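Local coordinates for protein transcriptional activator TenA-1 (Sulfolobus solfataricus P2, PDB 2QZC) that probably acts as a TenA-type thiaminase that breaks down thiamine-related compounds in thiamine metabolism, at residues 53-58 / 117-122; 57-62 / 125-130; 131-136 / 189-194. One frame throughout, in Å; residues are numbered along the deposited sequence.

Interaction 1: residues 53-58 / 117-122; sequences EDMLRA and RHLYYY
The Tyr-120 ring presents its edge to Asp-54, whose OD1 lies in the ring plane by the hydroxyl, while Arg-57 CB and the backbone N of Ala-58 come at it obliquely. Carboxylate and ring planes stand 70° apart. Tyr-120 OH donates to Asp-54 OD1 at 2.6 Å, onto the oxygen's anti lone pair, the one turned away from OD2. The Arg-57 guanidinium, in turn, takes Glu-53 OE2 at its edge, with NE and NH2 both donating to that one oxygen; its NH1 goes to Gly-66 O and Ser-64 O of the second subunit. The aliphatic part of Arg-57 runs beside the tyrosine, CD being 3.5 Å from Tyr-120 OH. Elsewhere in the contact the two segments, which run nearly parallel with axes approaching to 9.0 Å, meet through Ala-58 CB and Leu-119 CB at 4.0 Å, and Leu-119 CD1 lies alongside CG of Met-55, a selenomethionine. An alanine in place of Tyr-120 would probably cost Asp-54 its short hydroxyl bond and loosen the packing on Arg-57 and Ala-58. Asp-54 has further help: Tyr-108 bonds OD2, a water donates to OD1 and bonds weakly to Arg-117 NH1, and Arg-117 NH1 makes a long salt bridge, 4.0 Å from Asp-54 OD2. Such company would be expected to keep this buried carboxylate ionised.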
loop_
_atom_site.group_PDB
_atom_site.type_symbol
_atom_site.label_atom_id
_atom_site.label_comp_id
_atom_site.label_asym_id
_atom_site.label_seq_id
_atom_site.Cartn_x
_atom_site.Cartn_y
_atom_site.Cartn_z
ATOM N N GLU A 53 -1.393 -2.434 13.047
ATOM C CA GLU A 53 -1.087 -1.161 12.393
ATOM C C GLU A 53 0.394 -1.128 11.962
ATOM O O GLU A 53 0.746 -0.687 10.860
ATOM C CB GLU A 53 -1.423 0.032 13.294
ATOM C CG GLU A 53 -1.185 1.356 12.545
ATOM C CD GLU A 53 -1.461 2.600 13.355
ATOM O OE1 GLU A 53 -2.248 2.521 14.300
ATOM O OE2 GLU A 53 -0.897 3.666 13.033
ATOM N N ASP A 54 1.303 -1.551 12.845
ATOM C CA ASP A 54 2.721 -1.608 12.455
ATOM C C ASP A 54 2.973 -2.605 11.327
ATOM O O ASP A 54 3.783 -2.359 10.436
ATOM C CB ASP A 54 3.579 -1.989 13.680
ATOM C CG ASP A 54 3.718 -0.872 14.685
ATOM O OD1 ASP A 54 3.993 0.283 14.277
ATOM O OD2 ASP A 54 3.621 -1.173 15.890
HETATM N N MSE A 55 2.304 -3.742 11.369
HETATM C CA MSE A 55 2.398 -4.770 10.295
HETATM C C MSE A 55 1.983 -4.177 8.938
HETATM O O MSE A 55 2.644 -4.408 7.927
HETATM C CB MSE A 55 1.491 -5.951 10.651
HETATM C CG MSE A 55 1.572 -7.106 9.753
HETATM SE SE MSE A 55 -0.068 -8.218 9.853
HETATM C CE MSE A 55 -1.240 -7.094 8.814
ATOM N N LEU A 56 0.910 -3.403 8.936
ATOM C CA LEU A 56 0.443 -2.765 7.697
ATOM C C LEU A 56 1.452 -1.736 7.223
ATOM O O LEU A 56 1.754 -1.643 6.002
ATOM C CB LEU A 56 -0.915 -2.111 7.893
ATOM C CG LEU A 56 -2.090 -3.053 8.071
ATOM C CD1 LEU A 56 -3.321 -2.298 8.513
ATOM C CD2 LEU A 56 -2.383 -3.800 6.799
ATOM N N ARG A 57 2.002 -0.926 8.157
ATOM C CA ARG A 57 3.025 0.038 7.745
ATOM C C ARG A 57 4.245 -0.642 7.141
ATOM O O ARG A 57 4.810 -0.211 6.107
ATOM C CB ARG A 57 3.383 0.961 8.897
ATOM C CG ARG A 57 2.221 1.874 9.300
ATOM C CD ARG A 57 2.655 2.733 10.482
ATOM N NE ARG A 57 1.584 3.594 10.998
ATOM C CZ ARG A 57 1.221 4.766 10.465
ATOM N NH1 ARG A 57 1.824 5.234 9.412
ATOM N NH2 ARG A 57 0.254 5.495 11.012
ATOM N N ALA A 58 4.681 -1.727 7.772
ATOM C CA ALA A 58 5.814 -2.515 7.256
ATOM C C ALA A 58 5.504 -3.123 5.882
ATOM O O ALA A 58 6.331 -3.048 4.974
ATOM C CB ALA A 58 6.174 -3.603 8.294
ATOM N N ARG A 117 9.272 -4.307 15.519
ATOM C CA ARG A 117 10.543 -3.782 15.022
ATOM C C ARG A 117 11.252 -4.751 14.078
ATOM O O ARG A 117 11.963 -4.324 13.140
ATOM C CB ARG A 117 11.433 -3.257 16.164
ATOM C CG ARG A 117 11.147 -1.827 16.549
ATOM C CD ARG A 117 9.714 -1.537 16.911
ATOM N NE ARG A 117 9.526 -0.138 17.278
ATOM C CZ ARG A 117 8.337 0.443 17.417
ATOM N NH1 ARG A 117 7.210 -0.225 17.247
ATOM N NH2 ARG A 117 8.302 1.706 17.785
ATOM N N HIS A 118 11.065 -6.047 14.299
ATOM C CA HIS A 118 11.572 -7.127 13.400
ATOM C C HIS A 118 10.962 -6.960 11.989
ATOM O O HIS A 118 11.666 -6.971 10.981
ATOM C CB HIS A 118 11.187 -8.469 14.053
ATOM C CG HIS A 118 11.327 -9.706 13.212
ATOM N ND1 HIS A 118 12.540 -10.294 12.903
ATOM C CD2 HIS A 118 10.367 -10.537 12.737
ATOM C CE1 HIS A 118 12.298 -11.430 12.265
ATOM N NE2 HIS A 118 10.998 -11.605 12.164
ATOM N N LEU A 119 9.635 -6.787 11.912
ATOM C CA LEU A 119 8.961 -6.601 10.602
ATOM C C LEU A 119 9.467 -5.340 9.916
ATOM O O LEU A 119 9.729 -5.361 8.724
ATOM C CB LEU A 119 7.437 -6.565 10.746
ATOM C CG LEU A 119 6.808 -7.845 11.279
ATOM C CD1 LEU A 119 5.286 -7.628 11.373
ATOM C CD2 LEU A 119 7.124 -9.049 10.392
ATOM N N TYR A 120 9.586 -4.222 10.665
ATOM C CA TYR A 120 10.100 -3.015 10.042
ATOM C C TYR A 120 11.512 -3.190 9.508
ATOM O O TYR A 120 11.850 -2.639 8.430
ATOM C CB TYR A 120 10.063 -1.813 11.013
ATOM C CG TYR A 120 8.714 -1.167 11.267
ATOM C CD1 TYR A 120 8.092 -0.444 10.267
ATOM C CD2 TYR A 120 8.066 -1.232 12.521
ATOM C CE1 TYR A 120 6.910 0.213 10.506
ATOM C CE2 TYR A 120 6.879 -0.572 12.761
ATOM C CZ TYR A 120 6.268 0.110 11.719
ATOM O OH TYR A 120 5.100 0.779 11.979
ATOM N N TYR A 121 12.372 -3.876 10.259
ATOM C CA TYR A 121 13.760 -4.058 9.875
ATOM C C TYR A 121 13.841 -4.687 8.491
ATOM O O TYR A 121 14.542 -4.156 7.596
ATOM C CB TYR A 121 14.515 -4.891 10.936
ATOM C CG TYR A 121 15.924 -5.233 10.492
ATOM C CD1 TYR A 121 16.907 -4.283 10.540
ATOM C CD2 TYR A 121 16.261 -6.481 10.038
ATOM C CE1 TYR A 121 18.211 -4.551 10.102
ATOM C CE2 TYR A 121 17.561 -6.763 9.593
ATOM C CZ TYR A 121 18.531 -5.797 9.648
ATOM O OH TYR A 121 19.817 -6.077 9.213
ATOM N N TYR A 122 13.142 -5.782 8.296
ATOM C CA TYR A 122 13.193 -6.475 7.001
ATOM C C TYR A 122 12.460 -5.722 5.898
ATOM O O TYR A 122 12.933 -5.679 4.766
ATOM C CB TYR A 122 12.739 -7.950 7.139
ATOM C CG TYR A 122 13.783 -8.714 7.904
ATOM C CD1 TYR A 122 15.049 -8.900 7.362
ATOM C CD2 TYR A 122 13.534 -9.181 9.192
ATOM C CE1 TYR A 122 16.061 -9.548 8.116
ATOM C CE2 TYR A 122 14.530 -9.813 9.931
ATOM C CZ TYR A 122 15.765 -9.989 9.379
ATOM O OH TYR A 122 16.788 -10.586 10.111
HETATM O O HOH W 1 5.580 2.083 15.681
#

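Interaction 2: residues 57-62 / 125-130; sequences RALLIA and LDWNKF
Helix 38-63, near its C-terminal end, comes up against the first turn of helix 127-148, and the backbones are closest at Ala-62 and Trp-127, whose CA atoms are 4.9 Å apart. This is helix-to-helix packing within the all-helical, heme oxygenase-like fold, and small alanines on one side let two large aromatic side chains of the other come close. Phe-130 reaches Ala-58, Leu-59 and Ala-62. Its CG is anti to the backbone N (chi1 170°), which swings the ring over helix 57-62. Ala-62 CB approaches the root of the ring obliquely, 3.4 Å from Phe-130 CD2 and equally near its CG. Further out, Ala-58 CB meets Phe-130 CE1 at 3.7 Å, and the carbonyl oxygen of Ala-58 lies over one face, offset toward the rim. The tip reaches the backbone: Phe-130 CZ is 3.7 Å from Leu-59 CA.

Leu-59 joins the two aromatics. Leu-59 CD1 lies 3.9 Å from Phe-130 CE2. The same Leu-59 CD1 borders the edge of the indole, 4.0 Å from Trp-127 CZ3, the leucine and tryptophan running side by side. Trp-127 also has its CG anti to the backbone N, so the benzo side of the indole, at CE3, packs against the Ala-62 methyl and, obliquely, against its carbonyl oxygen. Beyond these segments, Val-71 and Ile-74 of helix 68-78 touch the indole, and Phe-130 stacks with Trp-134 one turn on. All five residues that meet here are buried; their side chains are apolar, though the carbonyl oxygens of Ala-58 and Ala-62 also lie against the rings. The turn that carries both aromatics is fixed at its start by an N-cap: Asp-126 OD2, through its anti lone pair, accepts from Lys-129 N at 2.9 Å, with an N-H...O angle of 154°.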
loop_
_atom_site.group_PDB
_atom_site.type_symbol
_atom_site.label_atom_id
_atom_site.label_comp_id
_atom_site.label_asym_id
_atom_site.label_seq_id
_atom_site.Cartn_x
_atom_site.Cartn_y
_atom_site.Cartn_z
ATOM N N ARG A 57 2.002 -0.926 8.157
ATOM C CA ARG A 57 3.025 0.038 7.745
ATOM C C ARG A 57 4.245 -0.642 7.141
ATOM O O ARG A 57 4.810 -0.211 6.107
ATOM C CB ARG A 57 3.383 0.961 8.897
ATOM C CG ARG A 57 2.221 1.874 9.300
ATOM C CD ARG A 57 2.655 2.733 10.482
ATOM N NE ARG A 57 1.584 3.594 10.998
ATOM C CZ ARG A 57 1.221 4.766 10.465
ATOM N NH1 ARG A 57 1.824 5.234 9.412
ATOM N NH2 ARG A 57 0.254 5.495 11.012
ATOM N N ALA A 58 4.681 -1.727 7.772
ATOM C CA ALA A 58 5.814 -2.515 7.256
ATOM C C ALA A 58 5.504 -3.123 5.882
ATOM O O ALA A 58 6.331 -3.048 4.974
ATOM C CB ALA A 58 6.174 -3.603 8.294
ATOM N N LEU A 59 4.295 -3.636 5.715
ATOM C CA LEU A 59 3.849 -4.147 4.390
ATOM C C LEU A 59 3.945 -3.066 3.314
ATOM O O LEU A 59 4.421 -3.318 2.205
ATOM C CB LEU A 59 2.408 -4.665 4.432
ATOM C CG LEU A 59 1.723 -5.072 3.115
ATOM C CD1 LEU A 59 2.544 -6.156 2.438
ATOM C CD2 LEU A 59 0.287 -5.470 3.409
ATOM N N LEU A 60 3.508 -1.857 3.676
ATOM C CA LEU A 60 3.554 -0.751 2.684
ATOM C C LEU A 60 4.995 -0.439 2.241
ATOM O O LEU A 60 5.285 -0.391 1.023
ATOM C CB LEU A 60 2.868 0.487 3.235
ATOM C CG LEU A 60 1.355 0.381 3.388
ATOM C CD1 LEU A 60 0.798 1.514 4.305
ATOM C CD2 LEU A 60 0.689 0.383 1.981
ATOM N N ILE A 61 5.937 -0.329 3.192
ATOM C CA ILE A 61 7.364 -0.102 2.891
ATOM C C ILE A 61 7.888 -1.234 2.035
ATOM O O ILE A 61 8.561 -1.011 1.016
ATOM C CB ILE A 61 8.274 -0.094 4.214
ATOM C CG1 ILE A 61 7.927 1.035 5.155
ATOM C CG2 ILE A 61 9.783 -0.000 3.827
ATOM C CD1 ILE A 61 8.483 0.861 6.572
ATOM N N ALA A 62 7.635 -2.456 2.450
ATOM C CA ALA A 62 8.194 -3.632 1.761
ATOM C C ALA A 62 7.635 -3.778 0.349
ATOM O O ALA A 62 8.395 -4.088 -0.600
ATOM C CB ALA A 62 7.904 -4.910 2.554
ATOM N N LEU A 125 14.686 -3.297 4.251
ATOM C CA LEU A 125 15.744 -3.922 3.458
ATOM C C LEU A 125 15.321 -4.551 2.144
ATOM O O LEU A 125 15.963 -4.318 1.131
ATOM C CB LEU A 125 16.464 -5.000 4.278
ATOM C CG LEU A 125 17.241 -4.537 5.512
ATOM C CD1 LEU A 125 17.880 -5.791 6.088
ATOM C CD2 LEU A 125 18.260 -3.465 5.177
ATOM N N ASP A 126 14.293 -5.373 2.153
ATOM C CA ASP A 126 14.006 -6.234 1.000
ATOM C C ASP A 126 12.614 -6.830 1.027
ATOM O O ASP A 126 12.179 -7.287 2.086
ATOM C CB ASP A 126 15.025 -7.383 1.162
ATOM C CG ASP A 126 15.042 -8.342 0.057
ATOM O OD1 ASP A 126 15.554 -8.009 -1.023
ATOM O OD2 ASP A 126 14.615 -9.466 0.280
ATOM N N TRP A 127 11.908 -6.871 -0.114
ATOM C CA TRP A 127 10.599 -7.486 -0.167
ATOM C C TRP A 127 10.625 -8.964 0.231
ATOM O O TRP A 127 9.796 -9.397 1.047
ATOM C CB TRP A 127 9.947 -7.302 -1.543
ATOM C CG TRP A 127 8.773 -8.180 -1.819
ATOM C CD1 TRP A 127 8.742 -9.285 -2.642
ATOM C CD2 TRP A 127 7.469 -8.075 -1.245
ATOM N NE1 TRP A 127 7.481 -9.824 -2.640
ATOM C CE2 TRP A 127 6.682 -9.108 -1.786
ATOM C CE3 TRP A 127 6.874 -7.188 -0.330
ATOM C CZ2 TRP A 127 5.336 -9.308 -1.412
ATOM C CZ3 TRP A 127 5.528 -7.376 0.038
ATOM C CH2 TRP A 127 4.772 -8.409 -0.515
ATOM N N ASN A 128 11.558 -9.739 -0.333
ATOM C CA ASN A 128 11.570 -11.188 -0.049
ATOM C C ASN A 128 11.770 -11.468 1.448
ATOM O O ASN A 128 11.110 -12.339 2.006
ATOM C CB ASN A 128 12.636 -11.932 -0.865
ATOM C CG ASN A 128 12.307 -12.006 -2.337
ATOM O OD1 ASN A 128 11.217 -11.687 -2.769
ATOM N ND2 ASN A 128 13.270 -12.505 -3.113
ATOM N N LYS A 129 12.685 -10.748 2.102
ATOM C CA LYS A 129 12.918 -10.947 3.547
ATOM C C LYS A 129 11.680 -10.578 4.355
ATOM O O LYS A 129 11.312 -11.288 5.288
ATOM C CB LYS A 129 14.135 -10.151 4.002
ATOM C CG LYS A 129 15.453 -10.642 3.410
ATOM C CD LYS A 129 16.649 -9.890 3.927
ATOM C CE LYS A 129 17.929 -10.391 3.258
ATOM N NZ LYS A 129 19.092 -9.572 3.670
ATOM N N PHE A 130 11.045 -9.454 4.027
ATOM C CA PHE A 130 9.814 -9.085 4.707
ATOM C C PHE A 130 8.736 -10.144 4.511
ATOM O O PHE A 130 8.044 -10.539 5.451
ATOM C CB PHE A 130 9.286 -7.717 4.277
ATOM C CG PHE A 130 7.892 -7.444 4.790
ATOM C CD1 PHE A 130 7.700 -7.089 6.120
ATOM C CD2 PHE A 130 6.746 -7.720 3.997
ATOM C CE1 PHE A 130 6.416 -6.915 6.622
ATOM C CE2 PHE A 130 5.478 -7.568 4.527
ATOM C CZ PHE A 130 5.330 -7.169 5.823
#

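Interaction 3: residues 131-136 / 189-194; sequences LVAWTP and LNIFIN
A CH-pi contact joins Pro-136 to Phe-192. Pro-136 CG sits over one face of the Phe-192 ring, 3.6 Å from its centroid and 16° off the ring normal, shifted toward the CD2-CE2 rim. Phe-192 CG is anti to the backbone N, which carries the ring across toward the proline. The same ring takes the methyl of Thr-135 at its edge, in plane, with CG2 3.9 Å from Phe-192 CE2, so one phenyl group is met on a face and along its rim by two consecutive residues.

Apolar packing continues toward the start of helix segment 131-136. Val-132 CG1, anti to its own backbone N, rests on Phe-192 CB at 3.7 Å, the two side chains crossing at about a right angle. Ala-133 CB and Ile-191 CG2 press together at 3.5 Å, tighter than usual for two carbons, close to the point where Ala-133 and Phe-192 have their CA atoms 5.1 Å apart. The helix axes approach to 7.8 Å and cross at -33°.

Within segment 131-136 the hydrogen bonding is perturbed at the proline. Pro-136 has no N-H to give to the turn before it, and the helix is kinked there; the Thr-135 hydroxyl donates to Leu-131 O at 2.7 Å, from above the carbonyl plane, beside a weak backbone bond from Thr-135 N to the same oxygen. Just beyond the other segment, Ser-195 OG of helix 186-208 hydrogen-bonds across to Ala-133 O of helix 127-148, a polar link between the two helices.

Other helices close round the pair, which is wholly buried where it touches. Leu-11 of helix 6-14 packs on Phe-192 and Val-8 on Thr-135, Leu-179 of helix 166-179 on Val-132, and His-118 and Leu-119 of helix 110-125 on Ala-133.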
loop_
_atom_site.group_PDB
_atom_site.type_symbol
_atom_site.label_atom_id
_atom_site.label_comp_id
_atom_site.label_asym_id
_atom_site.label_seq_id
_atom_site.Cartn_x
_atom_site.Cartn_y
_atom_site.Cartn_z
ATOM N N LEU A 131 8.542 -10.580 3.263
ATOM C CA LEU A 131 7.512 -11.571 2.937
ATOM C C LEU A 131 7.672 -12.848 3.741
ATOM O O LEU A 131 6.698 -13.350 4.294
ATOM C CB LEU A 131 7.514 -11.817 1.404
ATOM C CG LEU A 131 6.505 -12.768 0.852
ATOM C CD1 LEU A 131 5.053 -12.394 1.185
ATOM C CD2 LEU A 131 6.763 -12.847 -0.671
ATOM N N VAL A 132 8.902 -13.341 3.848
ATOM C CA VAL A 132 9.171 -14.512 4.656
ATOM C C VAL A 132 8.881 -14.200 6.141
ATOM O O VAL A 132 8.255 -15.029 6.838
ATOM C CB VAL A 132 10.582 -15.076 4.419
ATOM C CG1 VAL A 132 10.960 -16.152 5.394
ATOM C CG2 VAL A 132 10.681 -15.591 2.958
ATOM N N ALA A 133 9.299 -13.017 6.628
ATOM C CA ALA A 133 9.039 -12.650 8.021
ATOM C C ALA A 133 7.571 -12.521 8.362
ATOM O O ALA A 133 7.181 -12.719 9.502
ATOM C CB ALA A 133 9.762 -11.344 8.343
ATOM N N TRP A 134 6.762 -12.139 7.384
ATOM C CA TRP A 134 5.334 -11.889 7.521
ATOM C C TRP A 134 4.473 -13.145 7.392
ATOM O O TRP A 134 3.352 -13.185 7.885
ATOM C CB TRP A 134 4.959 -10.887 6.404
ATOM C CG TRP A 134 3.590 -10.331 6.414
ATOM C CD1 TRP A 134 2.872 -9.934 7.496
ATOM C CD2 TRP A 134 2.767 -10.065 5.266
ATOM N NE1 TRP A 134 1.667 -9.403 7.090
ATOM C CE2 TRP A 134 1.565 -9.470 5.734
ATOM C CE3 TRP A 134 2.948 -10.247 3.894
ATOM C CZ2 TRP A 134 0.496 -9.111 4.855
ATOM C CZ3 TRP A 134 1.911 -9.865 3.017
ATOM C CH2 TRP A 134 0.726 -9.299 3.511
ATOM N N THR A 135 4.997 -14.196 6.762
ATOM C CA THR A 135 4.200 -15.396 6.460
ATOM C C THR A 135 3.698 -16.131 7.698
ATOM O O THR A 135 2.545 -16.515 7.707
ATOM C CB THR A 135 4.949 -16.298 5.482
ATOM O OG1 THR A 135 5.092 -15.577 4.252
ATOM C CG2 THR A 135 4.135 -17.568 5.195
ATOM N N PRO A 136 4.520 -16.284 8.776
ATOM C CA PRO A 136 3.963 -16.992 9.952
ATOM C C PRO A 136 2.691 -16.389 10.537
ATOM O O PRO A 136 1.727 -17.114 10.821
ATOM C CB PRO A 136 5.137 -16.958 10.933
ATOM C CG PRO A 136 6.346 -17.000 10.014
ATOM C CD PRO A 136 5.974 -16.063 8.924
ATOM N N LEU A 189 15.009 -18.910 5.987
ATOM C CA LEU A 189 14.400 -19.797 6.959
ATOM C C LEU A 189 14.611 -19.269 8.386
ATOM O O LEU A 189 13.699 -19.348 9.225
ATOM C CB LEU A 189 14.958 -21.227 6.824
ATOM C CG LEU A 189 14.543 -22.241 7.881
ATOM C CD1 LEU A 189 13.020 -22.392 7.965
ATOM C CD2 LEU A 189 15.256 -23.594 7.583
ATOM N N ASN A 190 15.795 -18.738 8.667
ATOM C CA ASN A 190 16.100 -18.207 9.999
ATOM C C ASN A 190 15.239 -17.000 10.364
ATOM O O ASN A 190 14.839 -16.869 11.527
ATOM C CB ASN A 190 17.590 -17.932 10.130
ATOM C CG ASN A 190 18.398 -19.223 10.275
ATOM O OD1 ASN A 190 17.858 -20.262 10.659
ATOM N ND2 ASN A 190 19.704 -19.130 10.011
ATOM N N ILE A 191 14.881 -16.196 9.365
ATOM C CA ILE A 191 13.949 -15.064 9.571
ATOM C C ILE A 191 12.561 -15.618 9.939
ATOM O O ILE A 191 11.896 -15.139 10.877
ATOM C CB ILE A 191 13.879 -14.159 8.322
ATOM C CG1 ILE A 191 15.207 -13.439 8.132
ATOM C CG2 ILE A 191 12.749 -13.100 8.436
ATOM C CD1 ILE A 191 15.372 -12.749 6.758
ATOM N N PHE A 192 12.082 -16.607 9.168
ATOM C CA PHE A 192 10.802 -17.267 9.390
ATOM C C PHE A 192 10.773 -17.860 10.801
ATOM O O PHE A 192 9.779 -17.716 11.545
ATOM C CB PHE A 192 10.611 -18.357 8.326
ATOM C CG PHE A 192 9.256 -18.996 8.271
ATOM C CD1 PHE A 192 8.984 -20.136 9.028
ATOM C CD2 PHE A 192 8.263 -18.531 7.394
ATOM C CE1 PHE A 192 7.746 -20.765 8.950
ATOM C CE2 PHE A 192 7.041 -19.169 7.294
ATOM C CZ PHE A 192 6.786 -20.291 8.091
ATOM N N ILE A 193 11.848 -18.545 11.192
ATOM C CA ILE A 193 11.942 -19.141 12.556
ATOM C C ILE A 193 11.787 -18.044 13.636
ATOM O O ILE A 193 11.032 -18.225 14.582
ATOM C CB ILE A 193 13.287 -19.898 12.766
ATOM C CG1 ILE A 193 13.311 -21.181 11.903
ATOM C CG2 ILE A 193 13.517 -20.210 14.260
ATOM C CD1 ILE A 193 14.686 -21.849 11.790
ATOM N N ASN A 194 12.461 -16.907 13.443
ATOM C CA ASN A 194 12.338 -15.794 14.406
ATOM C C ASN A 194 10.894 -15.318 14.518
ATOM O O ASN A 194 10.395 -15.100 15.641
ATOM C CB ASN A 194 13.290 -14.623 14.143
ATOM C CG ASN A 194 14.675 -14.853 14.704
ATOM O OD1 ASN A 194 14.895 -15.826 15.462
ATOM N ND2 ASN A 194 15.624 -13.967 14.359
#

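Overall arrangement
From the N terminus, helix 38-63 supplies the first side of two contacts. Interaction 1 brings it against helix 110-125, closing a span of 58 mostly helical residues; interaction 2 starts slightly further along the same helix and ends on helix 127-148, so the two spans overlap and cross rather than nest, sharing Arg-57 and Ala-58. Interaction 3 opens only after both have closed, carrying helix 127-148 on to helix 186-208. The three therefore form a chain of helix pairs, with helix 127-148 common to interactions 2 and 3. Trp-134 joins them further, touching Met-55 of interaction 1 and Leu-59 of interaction 2, while Tyr-122 meets Ile-191.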